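Local coordinates for protein interpain A (Prevotella intermedia, PDB 3BB7) that probably hydrolyses peptide bonds as a C10-family cysteine protease, captured here as a proenzyme fragment whose catalytic nucleophile has been replaced, at residues Gly22-Ser27 against Pro33-Val38; Ala154-Thr159 against Cys189-Glu194; Met238-Ser243 against Gln311-Gly316. The protein carries 1 engineered substitution. One frame throughout, in Å; residues are numbered along the deposited sequence. Where two conformers were deposited one is given.

Interaction 1: Gly22-Ser27 against Pro33-Val38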
ATOM      1  N   GLY A  22      -3.006 -18.421  10.775  1.00 12.06           N
ATOM      2  CA  GLY A  22      -2.541 -17.890   9.509  1.00 11.75           C
ATOM      3  C   GLY A  22      -3.279 -18.528   8.354  1.00 10.56           C
ATOM      4  O   GLY A  22      -4.149 -19.384   8.544  1.00 11.01           O
ATOM      5  N   PHE A  23      -2.913 -18.123   7.148  1.00 10.07           N
ATOM      6  CA  PHE A  23      -3.502 -18.700   5.933  1.00  9.84           C
ATOM      7  C   PHE A  23      -2.554 -18.576   4.753  1.00  9.63           C
ATOM      8  O   PHE A  23      -1.573 -17.826   4.789  1.00 10.15           O
ATOM      9  CB  PHE A  23      -4.837 -18.030   5.586  1.00 11.29           C
ATOM     10  CG  PHE A  23      -4.711 -16.609   5.111  1.00 11.68           C
ATOM     11  CD1 PHE A  23      -4.667 -16.313   3.742  1.00 14.09           C
ATOM     12  CD2 PHE A  23      -4.648 -15.573   6.020  1.00 11.08           C
ATOM     13  CE1 PHE A  23      -4.542 -14.991   3.284  1.00 13.76           C
ATOM     14  CE2 PHE A  23      -4.545 -14.238   5.582  1.00 13.81           C
ATOM     15  CZ  PHE A  23      -4.494 -13.940   4.223  1.00 14.75           C
ATOM     16  N   ALA A  24      -2.885 -19.284   3.683  1.00  9.80           N
ATOM     17  CA  ALA A  24      -2.146 -19.161   2.436  1.00 10.26           C
ATOM     18  C   ALA A  24      -3.114 -19.002   1.298  1.00  9.87           C
ATOM     19  O   ALA A  24      -4.276 -19.427   1.406  1.00 10.10           O
ATOM     20  CB  ALA A  24      -1.261 -20.379   2.211  1.00 11.57           C
ATOM     21  N   VAL A  25      -2.626 -18.403   0.214  1.00  9.53           N
ATOM     22  CA  VAL A  25      -3.364 -18.295  -1.042  1.00 10.24           C
ATOM     23  C   VAL A  25      -2.583 -19.181  -2.008  1.00 10.63           C
ATOM     24  O   VAL A  25      -1.365 -19.014  -2.188  1.00  9.49           O
ATOM     25  CB  VAL A  25      -3.459 -16.863  -1.531  1.00  9.99           C
ATOM     26  CG1 VAL A  25      -4.313 -16.812  -2.808  1.00 11.43           C
ATOM     27  CG2 VAL A  25      -4.027 -15.943  -0.414  1.00 11.84           C
ATOM     28  N   ILE A  26      -3.298 -20.145  -2.586  1.00 10.95           N
ATOM     29  CA  ILE A  26      -2.726 -21.286  -3.316  1.00 13.02           C
ATOM     30  C   ILE A  26      -3.343 -21.389  -4.717  1.00 12.75           C
ATOM     31  O   ILE A  26      -4.567 -21.306  -4.862  1.00 13.95           O
ATOM     32  CB  ILE A  26      -3.039 -22.595  -2.509  1.00 13.55           C
ATOM     33  CG1 ILE A  26      -2.344 -22.574  -1.130  1.00 15.32           C
ATOM     34  CG2 ILE A  26      -2.774 -23.892  -3.305  1.00 15.14           C
ATOM     35  CD1 ILE A  26      -0.906 -22.396  -1.200  1.00 16.99           C
ATOM     36  N   SER A  27      -2.495 -21.549  -5.738  1.00 12.38           N
ATOM     37  CA  SER A  27      -2.955 -21.820  -7.117  1.00 11.81           C
ATOM     38  C   SER A  27      -2.884 -23.302  -7.378  1.00 11.28           C
ATOM     39  O   SER A  27      -2.359 -24.050  -6.558  1.00 11.48           O
ATOM     40  CB  SER A  27      -2.059 -21.111  -8.140  1.00 13.04           C
ATOM     41  OG  SER A  27      -0.780 -21.736  -8.197  1.00 13.27           O
ATOM     42  N   PRO A  33       3.224 -20.781  -9.974  1.00 12.70           N
ATOM     43  CA  PRO A  33       3.758 -21.305  -8.710  1.00 12.74           C
ATOM     44  C   PRO A  33       2.605 -21.546  -7.747  1.00 12.47           C
ATOM     45  O   PRO A  33       1.622 -20.794  -7.769  1.00 12.78           O
ATOM     46  CB  PRO A  33       4.636 -20.171  -8.191  1.00 12.82           C
ATOM     47  CG  PRO A  33       4.119 -18.946  -8.860  1.00 13.53           C
ATOM     48  CD  PRO A  33       3.560 -19.357 -10.187  1.00 13.16           C
ATOM     49  N   GLU A  34       2.714 -22.577  -6.909  1.00 11.92           N
ATOM     50  CA  GLU A  34       1.607 -22.960  -6.058  1.00 12.83           C
ATOM     51  C   GLU A  34       1.315 -21.893  -4.992  1.00 12.20           C
ATOM     52  O   GLU A  34       0.190 -21.455  -4.836  1.00 13.38           O
ATOM     53  CB  GLU A  34       1.925 -24.278  -5.383  1.00 12.17           C
ATOM     54  CG  GLU A  34       0.730 -24.833  -4.627  1.00 12.20           C
ATOM     55  CD  GLU A  34       0.962 -26.189  -4.002  1.00 13.71           C
ATOM     56  OE1 GLU A  34       2.037 -26.435  -3.386  1.00 15.91           O
ATOM     57  OE2 GLU A  34       0.021 -27.005  -4.105  1.00 14.44           O
ATOM     58  N   LEU A  35       2.311 -21.504  -4.217  1.00 12.09           N
ATOM     59  CA  LEU A  35       2.025 -20.550  -3.157  1.00 12.17           C
ATOM     60  C   LEU A  35       2.094 -19.131  -3.699  1.00 11.67           C
ATOM     61  O   LEU A  35       3.149 -18.698  -4.195  1.00 11.20           O
ATOM     62  CB  LEU A  35       2.987 -20.727  -1.988  1.00 12.08           C
ATOM     63  CG  LEU A  35       2.580 -19.710  -0.912  1.00 14.67           C
ATOM     64  CD1 LEU A  35       1.952 -20.347   0.269  1.00 14.82           C
ATOM     65  CD2 LEU A  35       3.695 -18.781  -0.536  1.00 19.05           C
ATOM     66  N   LEU A  36       0.981 -18.411  -3.577  1.00 10.13           N
ATOM     67  CA  LEU A  36       0.882 -17.017  -4.083  1.00 10.90           C
ATOM     68  C   LEU A  36       1.032 -15.995  -2.965  1.00 11.07           C
ATOM     69  O   LEU A  36       1.466 -14.870  -3.205  1.00 10.47           O
ATOM     70  CB  LEU A  36      -0.453 -16.813  -4.797  1.00 11.45           C
ATOM     71  CG  LEU A  36      -0.734 -17.832  -5.924  1.00 10.37           C
ATOM     72  CD1 LEU A  36      -2.165 -17.703  -6.403  1.00 12.12           C
ATOM     73  CD2 LEU A  36       0.228 -17.579  -7.075  1.00 12.39           C
ATOM     74  N   GLY A  37       0.640 -16.373  -1.751  1.00 10.31           N
ATOM     75  CA  GLY A  37       0.699 -15.470  -0.613  1.00 10.88           C
ATOM     76  C   GLY A  37       0.536 -16.215   0.673  1.00 10.47           C
ATOM     77  O   GLY A  37      -0.010 -17.323   0.716  1.00  9.71           O
ATOM     78  N   VAL A  38       1.009 -15.615   1.740  1.00 11.19           N
ATOM     79  CA  VAL A  38       0.980 -16.267   3.046  1.00 12.07           C
ATOM     80  C   VAL A  38       0.960 -15.226   4.144  1.00 12.88           C
ATOM     81  O   VAL A  38       1.677 -14.257   4.070  1.00 12.32           O
ATOM     82  CB  VAL A  38       2.155 -17.292   3.236  1.00 12.07           C
ATOM     83  CG1 VAL A  38       3.532 -16.650   3.016  1.00 13.24           C
ATOM     84  CG2 VAL A  38       2.053 -18.047   4.607  1.00 12.68           C
TER
HETATM   85  O   HOH W   1      -2.177 -26.720  -5.610  1.00  8.10           O
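V25 faces both L36 and G37 in a beta hairpin of the N-terminal Spi inhibitor-like region, where strand 23-26 runs antiparallel to strand 35-39 (156° between the short segments, axes 4.5 Å apart). The doubling is a classic beta bulge: V25 O takes L36 N at 2.8 Å and, more weakly, G37 N, while V25 N gives a nearly straight bond to G37 O. The bulge shifts the register by one residue, placing I26 opposite L35 in a non-hydrogen-bonded pair. Beyond it S27 N reaches E34 O at 2.8 Å, in the carbonyl plane.

Over the face carrying A24, I26, L35 and V38, the CD1 methyl of L35 touches two neighbours of the facing strand, 3.8 Å from both A24 CB and I26 CD1. V25 turns to the other face. L36 CD1 lies 3.8 Å from S27 CB, and helix 49-68 closes over this leucine with W54, I58 and I62. The aliphatic stem of E34 runs beside I26, both pointing the same way.

With OG held between the backbone N and the carbonyl carbon (chi1 71°), S27 aims its hydroxyl at the chain entering the second strand. It donates to P33 O at 2.6 Å from well above the carbonyl plane, and one water donates to both S27 O and E34 OE2, at 2.8 and 2.7 Å.

Interaction 2: Ala154-Thr159 against Cys189-Glu194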
ATOM      1  N   ALA A 154      -4.050  21.973   4.458  1.00 10.23           N
ATOM      2  CA  ALA A 154      -2.937  21.567   5.289  1.00 11.17           C
ATOM      3  C   ALA A 154      -1.892  22.686   5.303  1.00 11.04           C
ATOM      4  O   ALA A 154      -1.467  23.164   4.236  1.00 11.15           O
ATOM      5  CB  ALA A 154      -2.335  20.321   4.699  1.00 11.31           C
ATOM      6  N   ASP A 155      -1.492  23.113   6.496  1.00 12.07           N
ATOM      7  CA  ASP A 155      -0.394  24.077   6.638  1.00 12.53           C
ATOM      8  C   ASP A 155       0.852  23.305   7.021  1.00 11.54           C
ATOM      9  O   ASP A 155       1.226  23.208   8.202  1.00 12.75           O
ATOM     10  CB  ASP A 155      -0.743  25.114   7.703  1.00 13.02           C
ATOM     11  CG  ASP A 155       0.335  26.170   7.854  1.00 17.39           C
ATOM     12  OD1 ASP A 155       1.368  26.087   7.125  1.00 19.47           O
ATOM     13  OD2 ASP A 155       0.149  27.068   8.725  1.00 20.12           O
ATOM     14  N   PHE A 156       1.490  22.700   6.016  1.00 10.46           N
ATOM     15  CA  PHE A 156       2.662  21.848   6.260  1.00 10.75           C
ATOM     16  C   PHE A 156       3.788  22.621   6.958  1.00 10.21           C
ATOM     17  O   PHE A 156       4.472  22.094   7.867  1.00 10.09           O
ATOM     18  CB  PHE A 156       3.209  21.234   4.959  1.00  9.78           C
ATOM     19  CG  PHE A 156       2.173  20.574   4.076  1.00  8.81           C
ATOM     20  CD1 PHE A 156       1.905  19.208   4.169  1.00 10.54           C
ATOM     21  CD2 PHE A 156       1.543  21.304   3.069  1.00  8.70           C
ATOM     22  CE1 PHE A 156       1.016  18.592   3.313  1.00 10.87           C
ATOM     23  CE2 PHE A 156       0.590  20.702   2.218  1.00 10.55           C
ATOM     24  CZ  PHE A 156       0.334  19.344   2.343  1.00  9.63           C
ATOM     25  N   GLY A 157       4.028  23.857   6.497  1.00 10.10           N
ATOM     26  CA  GLY A 157       5.208  24.605   6.963  1.00 11.62           C
ATOM     27  C   GLY A 157       5.120  24.973   8.435  1.00 11.47           C
ATOM     28  O   GLY A 157       6.154  25.183   9.088  1.00 12.93           O
ATOM     29  N   ASN A 158       3.909  25.042   8.994  1.00 10.99           N
ATOM     30  CA  ASN A 158       3.762  25.330  10.423  1.00 12.27           C
ATOM     31  C   ASN A 158       3.425  24.110  11.264  1.00 12.64           C
ATOM     32  O   ASN A 158       3.079  24.242  12.449  1.00 14.44           O
ATOM     33  CB  ASN A 158       2.755  26.449  10.637  1.00 12.53           C
ATOM     34  CG  ASN A 158       3.279  27.789  10.187  1.00 11.54           C
ATOM     35  OD1 ASN A 158       4.346  28.213  10.609  1.00 16.02           O
ATOM     36  ND2 ASN A 158       2.541  28.448   9.308  1.00 13.33           N
ATOM     37  N   THR A 159       3.567  22.915  10.685  1.00 11.78           N
ATOM     38  CA  THR A 159       3.217  21.710  11.400  1.00 12.34           C
ATOM     39  C   THR A 159       4.467  20.934  11.782  1.00 12.65           C
ATOM     40  O   THR A 159       5.262  20.568  10.906  1.00 13.15           O
ATOM     41  CB  THR A 159       2.279  20.817  10.563  1.00 12.01           C
ATOM     42  OG1 THR A 159       1.061  21.519  10.365  1.00 13.24           O
ATOM     43  CG2 THR A 159       1.958  19.505  11.292  1.00 12.17           C
ATOM     44  N   CYS A 189      -0.899  14.032   4.219  1.00  9.20           N
ATOM     45  CA  CYS A 189      -0.496  13.136   3.108  1.00  9.52           C
ATOM     46  C   CYS A 189      -1.530  13.162   2.001  1.00 10.33           C
ATOM     47  O   CYS A 189      -1.154  13.115   0.805  1.00 11.55           O
ATOM     48  CB  CYS A 189      -0.285  11.711   3.600  1.00  9.47           C
ATOM     49  SG  CYS A 189       1.210  11.533   4.611  1.00 11.39           S
ATOM     50  N   GLY A 190      -2.818  13.206   2.369  1.00  8.40           N
ATOM     51  CA  GLY A 190      -3.865  13.296   1.330  1.00 10.17           C
ATOM     52  C   GLY A 190      -3.808  14.615   0.564  1.00  9.49           C
ATOM     53  O   GLY A 190      -3.833  14.637  -0.685  1.00 10.16           O
ATOM     54  N   VAL A 191      -3.797  15.739   1.284  1.00  9.43           N
ATOM     55  CA  VAL A 191      -3.778  17.050   0.615  1.00 10.08           C
ATOM     56  C   VAL A 191      -2.536  17.163  -0.290  1.00  9.31           C
ATOM     57  O   VAL A 191      -2.615  17.633  -1.430  1.00  9.18           O
ATOM     58  CB  VAL A 191      -3.825  18.181   1.647  1.00  9.74           C
ATOM     59  CG1 VAL A 191      -3.554  19.533   0.975  1.00 10.54           C
ATOM     60  CG2 VAL A 191      -5.198  18.158   2.362  1.00 11.22           C
ATOM     61  N   ALA A 192      -1.382  16.722   0.208  1.00  8.77           N
ATOM     62  CA  ALA A 192      -0.135  16.725  -0.596  1.00 10.33           C
ATOM     63  C   ALA A 192      -0.256  15.912  -1.886  1.00  9.91           C
ATOM     64  O   ALA A 192       0.390  16.247  -2.891  1.00 11.92           O
ATOM     65  CB  ALA A 192       1.013  16.213   0.206  1.00 10.24           C
ATOM     66  N   SER A 193      -1.100  14.878  -1.869  1.00  9.32           N
ATOM     67  CA  SER A 193      -1.274  13.977  -2.996  1.00 10.49           C
ATOM     68  C   SER A 193      -2.423  14.374  -3.885  1.00  9.72           C
ATOM     69  O   SER A 193      -2.801  13.610  -4.786  1.00 10.45           O
ATOM     70  CB  SER A 193      -1.480  12.558  -2.482  1.00 10.70           C
ATOM     71  OG  SER A 193      -0.312  12.113  -1.783  1.00 12.78           O
ATOM     72  N   GLU A 194      -2.974  15.580  -3.662  1.00  9.69           N
ATOM     73  CA  GLU A 194      -4.153  16.057  -4.432  1.00 10.95           C
ATOM     74  C   GLU A 194      -5.327  15.076  -4.353  1.00  9.65           C
ATOM     75  O   GLU A 194      -6.022  14.810  -5.353  1.00 10.72           O
ATOM     76  CB  GLU A 194      -3.788  16.342  -5.884  1.00 10.94           C
ATOM     77  CG  GLU A 194      -4.681  17.343  -6.594  1.00 14.78           C
ATOM     78  CD  GLU A 194      -4.626  18.746  -6.001  1.00 17.20           C
ATOM     79  OE1 GLU A 194      -5.557  19.535  -6.302  1.00 21.76           O
ATOM     80  OE2 GLU A 194      -3.671  19.049  -5.256  1.00 15.89           O
TER
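Within the peptidase domain, F156 in the loop after strand 150-154 brings the outer edge of its ring to the last turn of helix 176-192, at V191 and A192. A192 N lies in the ring plane at that edge, 3.8 Å from F156 CZ, and A192 CB is 3.9 Å from the same carbon. V191 approaches the ring obliquely, with V191 CG1 4.1 Å from F156 CZ. That methyl also touches A154, with V191 CG1 4.0 Å from A154 CB. A154 CB in turn lies over one face of the F156 ring, displaced toward its rim, so alanine, valine and phenylalanine close into a small apolar cluster. Holding CG anti to the carbonyl carbon (chi1 -49°), F156 sends its ring away from its own turn and toward the helix. No hydrogen bond crosses, and the two segments bury just 153 Å² between them; all four touching residues are nonetheless buried.

The outward side is polar, carried by D155, N158, T159 and E194. Exposed N158 donates ND2 to the syn lone pair of D155 OD2 at 2.8 Å, and T159 OG1 bonds back to D155 O at 2.7 Å; both bonds close within the turn that carries F156. A Schellman motif ends the helix, with exposed E194 at positive phi as its C-prime residue and its N bound to V191 O. Just before it, S193 OG donates to C189 O nearly along the C=O axis, a bond buried at the helix end.

Y218, the last residue of helix 208-218, stacks on F156, F219 just beyond it meets the ring edge-to-face, and H188 also packs against it. A154 closes strand 150-154, paired with H138 of strand 138-142, while helix 116-128 covers C189 on another side of helix 176-192.

Interaction 3: Met238-Ser243 against Gln311-Gly316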
ATOM      1  N   MET A 238      11.729  -6.002 -10.269  1.00  8.37           N
ATOM      2  CA  MET A 238      11.998  -6.664  -9.009  1.00  9.70           C
ATOM      3  C   MET A 238      13.372  -6.263  -8.503  1.00  8.98           C
ATOM      4  O   MET A 238      13.561  -6.129  -7.311  1.00 10.40           O
ATOM      5  CB  MET A 238      11.897  -8.179  -9.135  1.00  9.87           C
ATOM      6  CG  MET A 238      10.491  -8.678  -9.376  1.00 11.40           C
ATOM      7  SD  MET A 238       9.228  -7.982  -8.304  1.00 14.15           S
ATOM      8  CE  MET A 238       9.774  -8.436  -6.652  1.00 15.78           C
ATOM      9  N   ASP A 239      14.330  -5.988  -9.384  1.00  9.79           N
ATOM     10  CA  ASP A 239      15.634  -5.504  -8.885  1.00 11.66           C
ATOM     11  C   ASP A 239      15.526  -4.140  -8.172  1.00  9.85           C
ATOM     12  O   ASP A 239      16.246  -3.901  -7.189  1.00  9.31           O
ATOM     13  CB  ASP A 239      16.657  -5.477 -10.022  1.00 13.92           C
ATOM     14  CG  ASP A 239      17.245  -6.873 -10.306  1.00 20.09           C
ATOM     15  OD1 ASP A 239      17.968  -7.010 -11.319  1.00 25.88           O
ATOM     16  OD2 ASP A 239      16.985  -7.843  -9.524  1.00 24.71           O
ATOM     17  N   ILE A 240      14.630  -3.276  -8.638  1.00  9.86           N
ATOM     18  CA  ILE A 240      14.392  -2.022  -7.930  1.00 10.17           C
ATOM     19  C   ILE A 240      13.836  -2.325  -6.541  1.00 10.06           C
ATOM     20  O   ILE A 240      14.292  -1.757  -5.541  1.00 10.79           O
ATOM     21  CB  ILE A 240      13.423  -1.091  -8.707  1.00  9.48           C
ATOM     22  CG1 ILE A 240      14.101  -0.633 -10.000  1.00 11.10           C
ATOM     23  CG2 ILE A 240      13.025   0.092  -7.844  1.00 10.26           C
ATOM     24  CD1 ILE A 240      13.156   0.061 -10.953  1.00 13.85           C
ATOM     25  N   VAL A 241      12.824  -3.190  -6.468  1.00  8.90           N
ATOM     26  CA  VAL A 241      12.262  -3.570  -5.171  1.00 10.47           C
ATOM     27  C   VAL A 241      13.337  -4.135  -4.229  1.00  9.60           C
ATOM     28  O   VAL A 241      13.481  -3.664  -3.072  1.00 10.36           O
ATOM     29  CB  VAL A 241      11.106  -4.565  -5.326  1.00 10.28           C
ATOM     30  CG1 VAL A 241      10.615  -5.038  -3.937  1.00 10.92           C
ATOM     31  CG2 VAL A 241       9.937  -3.896  -6.119  1.00 12.42           C
ATOM     32  N   PHE A 242      14.116  -5.109  -4.696  1.00  9.61           N
ATOM     33  CA  PHE A 242      15.148  -5.695  -3.814  1.00 10.90           C
ATOM     34  C   PHE A 242      16.205  -4.699  -3.386  1.00 11.18           C
ATOM     35  O   PHE A 242      16.632  -4.695  -2.230  1.00 11.47           O
ATOM     36  CB  PHE A 242      15.810  -6.912  -4.444  1.00 10.75           C
ATOM     37  CG  PHE A 242      14.856  -8.008  -4.844  1.00 11.28           C
ATOM     38  CD1 PHE A 242      13.758  -8.362  -4.040  1.00 10.28           C
ATOM     39  CD2 PHE A 242      15.085  -8.702  -6.035  1.00 10.95           C
ATOM     40  CE1 PHE A 242      12.894  -9.409  -4.437  1.00 12.53           C
ATOM     41  CE2 PHE A 242      14.250  -9.744  -6.444  1.00 13.33           C
ATOM     42  CZ  PHE A 242      13.152 -10.107  -5.646  1.00 12.04           C
ATOM     43  N   SER A 243      16.646  -3.860  -4.319  1.00 10.47           N
ATOM     44  CA  SER A 243      17.662  -2.870  -4.009  1.00 11.75           C
ATOM     45  C   SER A 243      17.156  -1.845  -2.978  1.00 11.24           C
ATOM     46  O   SER A 243      17.893  -1.477  -2.015  1.00 12.48           O
ATOM     47  CB  SER A 243      18.237  -2.237  -5.275  0.50 12.41           C
ATOM     48  OG  SER A 243      17.279  -1.455  -5.946  0.50 14.12           O
ATOM     49  N   GLN A 311       0.162  -0.557 -11.587  1.00 15.76           N
ATOM     50  CA  GLN A 311       1.275  -0.753 -10.650  1.00 13.78           C
ATOM     51  C   GLN A 311       2.295   0.348 -10.811  1.00 13.89           C
ATOM     52  O   GLN A 311       3.028   0.394 -11.802  1.00 15.19           O
ATOM     53  CB  GLN A 311       1.966  -2.097 -10.867  1.00 13.72           C
ATOM     54  CG  GLN A 311       1.115  -3.300 -10.522  1.00 14.13           C
ATOM     55  CD  GLN A 311       1.872  -4.584 -10.768  1.00 12.79           C
ATOM     56  OE1 GLN A 311       2.748  -4.976  -9.973  1.00 13.26           O
ATOM     57  NE2 GLN A 311       1.541  -5.259 -11.861  1.00 13.66           N
ATOM     58  N   ASP A 312       2.272   1.253  -9.844  1.00 13.86           N
ATOM     59  CA  ASP A 312       3.167   2.383  -9.777  1.00 14.69           C
ATOM     60  C   ASP A 312       3.884   2.283  -8.442  1.00 14.36           C
ATOM     61  O   ASP A 312       3.378   1.654  -7.500  1.00 14.94           O
ATOM     62  CB  ASP A 312       2.381   3.702  -9.774  1.00 16.09           C
ATOM     63  CG  ASP A 312       1.391   3.812 -10.918  1.00 20.05           C
ATOM     64  OD1 ASP A 312       0.261   4.304 -10.680  1.00 24.37           O
ATOM     65  OD2 ASP A 312       1.727   3.398 -12.046  1.00 21.17           O
ATOM     66  N   MET A 313       5.056   2.893  -8.335  1.00 12.33           N
ATOM     67  CA  MET A 313       5.695   3.002  -7.028  1.00 13.58           C
ATOM     68  C   MET A 313       6.206   4.407  -6.849  1.00 13.05           C
ATOM     69  O   MET A 313       6.553   5.097  -7.819  1.00 12.95           O
ATOM     70  CB  MET A 313       6.798   1.946  -6.821  1.00 16.61           C
ATOM     71  CG  MET A 313       8.149   2.255  -7.380  1.00 19.38           C
ATOM     72  SD  MET A 313       9.567   1.260  -6.766  1.00 15.14           S
ATOM     73  CE  MET A 313       9.127  -0.350  -7.425  1.00 15.68           C
ATOM     74  N   VAL A 314       6.307   4.819  -5.596  1.00 12.46           N
ATOM     75  CA  VAL A 314       7.020   6.049  -5.277  1.00 13.45           C
ATOM     76  C   VAL A 314       8.252   5.593  -4.538  1.00 14.17           C
ATOM     77  O   VAL A 314       8.132   4.948  -3.468  1.00 16.16           O
ATOM     78  CB  VAL A 314       6.195   7.027  -4.432  1.00 14.20           C
ATOM     79  CG1 VAL A 314       7.058   8.226  -4.094  1.00 15.31           C
ATOM     80  CG2 VAL A 314       4.955   7.457  -5.185  1.00 14.05           C
ATOM     81  N   ARG A 315       9.421   5.878  -5.116  1.00 13.54           N
ATOM     82  CA  ARG A 315      10.688   5.582  -4.473  1.00 14.96           C
ATOM     83  C   ARG A 315      11.376   6.909  -4.140  1.00 13.50           C
ATOM     84  O   ARG A 315      10.889   7.988  -4.528  1.00 13.77           O
ATOM     85  CB  ARG A 315      11.540   4.663  -5.363  1.00 15.13           C
ATOM     86  CG  ARG A 315      12.048   5.294  -6.626  1.00 15.58           C
ATOM     87  CD  ARG A 315      12.866   4.287  -7.452  1.00 17.66           C
ATOM     88  NE  ARG A 315      13.153   4.888  -8.744  1.00 19.65           N
ATOM     89  CZ  ARG A 315      13.943   4.344  -9.661  1.00 20.14           C
ATOM     90  NH1 ARG A 315      14.552   3.186  -9.404  1.00 20.17           N
ATOM     91  NH2 ARG A 315      14.112   4.961 -10.829  1.00 22.18           N
ATOM     92  N   GLY A 316      12.478   6.857  -3.389  1.00 13.12           N
ATOM     93  CA  GLY A 316      13.208   8.073  -3.036  1.00 14.53           C
ATOM     94  C   GLY A 316      12.720   8.733  -1.761  1.00 13.30           C
ATOM     95  O   GLY A 316      13.052   9.872  -1.503  1.00 13.34           O
TER
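Helix 234-246 packs on the large antiparallel sheet of the fold through I240 and V241, which meet M313 and R315 of strand 312-315. The short segments are 11.2 Å apart at their axes and run 35° from parallel, a separation bridged by side chains alone. I240 CG2 rests 3.8 Å from M313 SD. A bend at the thioether (chi3 66°) turns M313 CE back along the helix, where it comes 3.9 Å from V241 CG2.

R315 runs extended from CG to NE and passes I240 at about a right angle. R315 NH1 lies 3.8 Å from I240 CD1, a van der Waals contact in which the methyl comes obliquely against the guanidinium group; the charge is met by a salt bridge from R315 NE to E225.

The M313 side chain is about 11 Å from that of H267, the predicted proton acceptor. Strand 312-315 lies between strands 251-255 and 225-228; M313 also touches L251, Y253 and I227, while V314 turns its side chain the other way, to helix 208-218.

In the fold
The three contacts follow one another along the chain, each closing before the next opens. Interactions 1 and 3 both reach the ten-strand antiparallel sheet, their centres 23 Å apart: strands 23-26 and 35-39 lie toward one end of it, and strand 312-315 next to the outermost strand at the other. Strand 35-39 pairs with strand 292-294, so the strands of the inhibitor-like region and those of the peptidase run on in one sheet. Interaction 2 stands off that sheet, 39 Å centre to centre from interaction 1 and on the opposite side of the molecule's centre. Its nearest atoms are about 8 Å from those of interaction 3, and helix 208-218 packs near both.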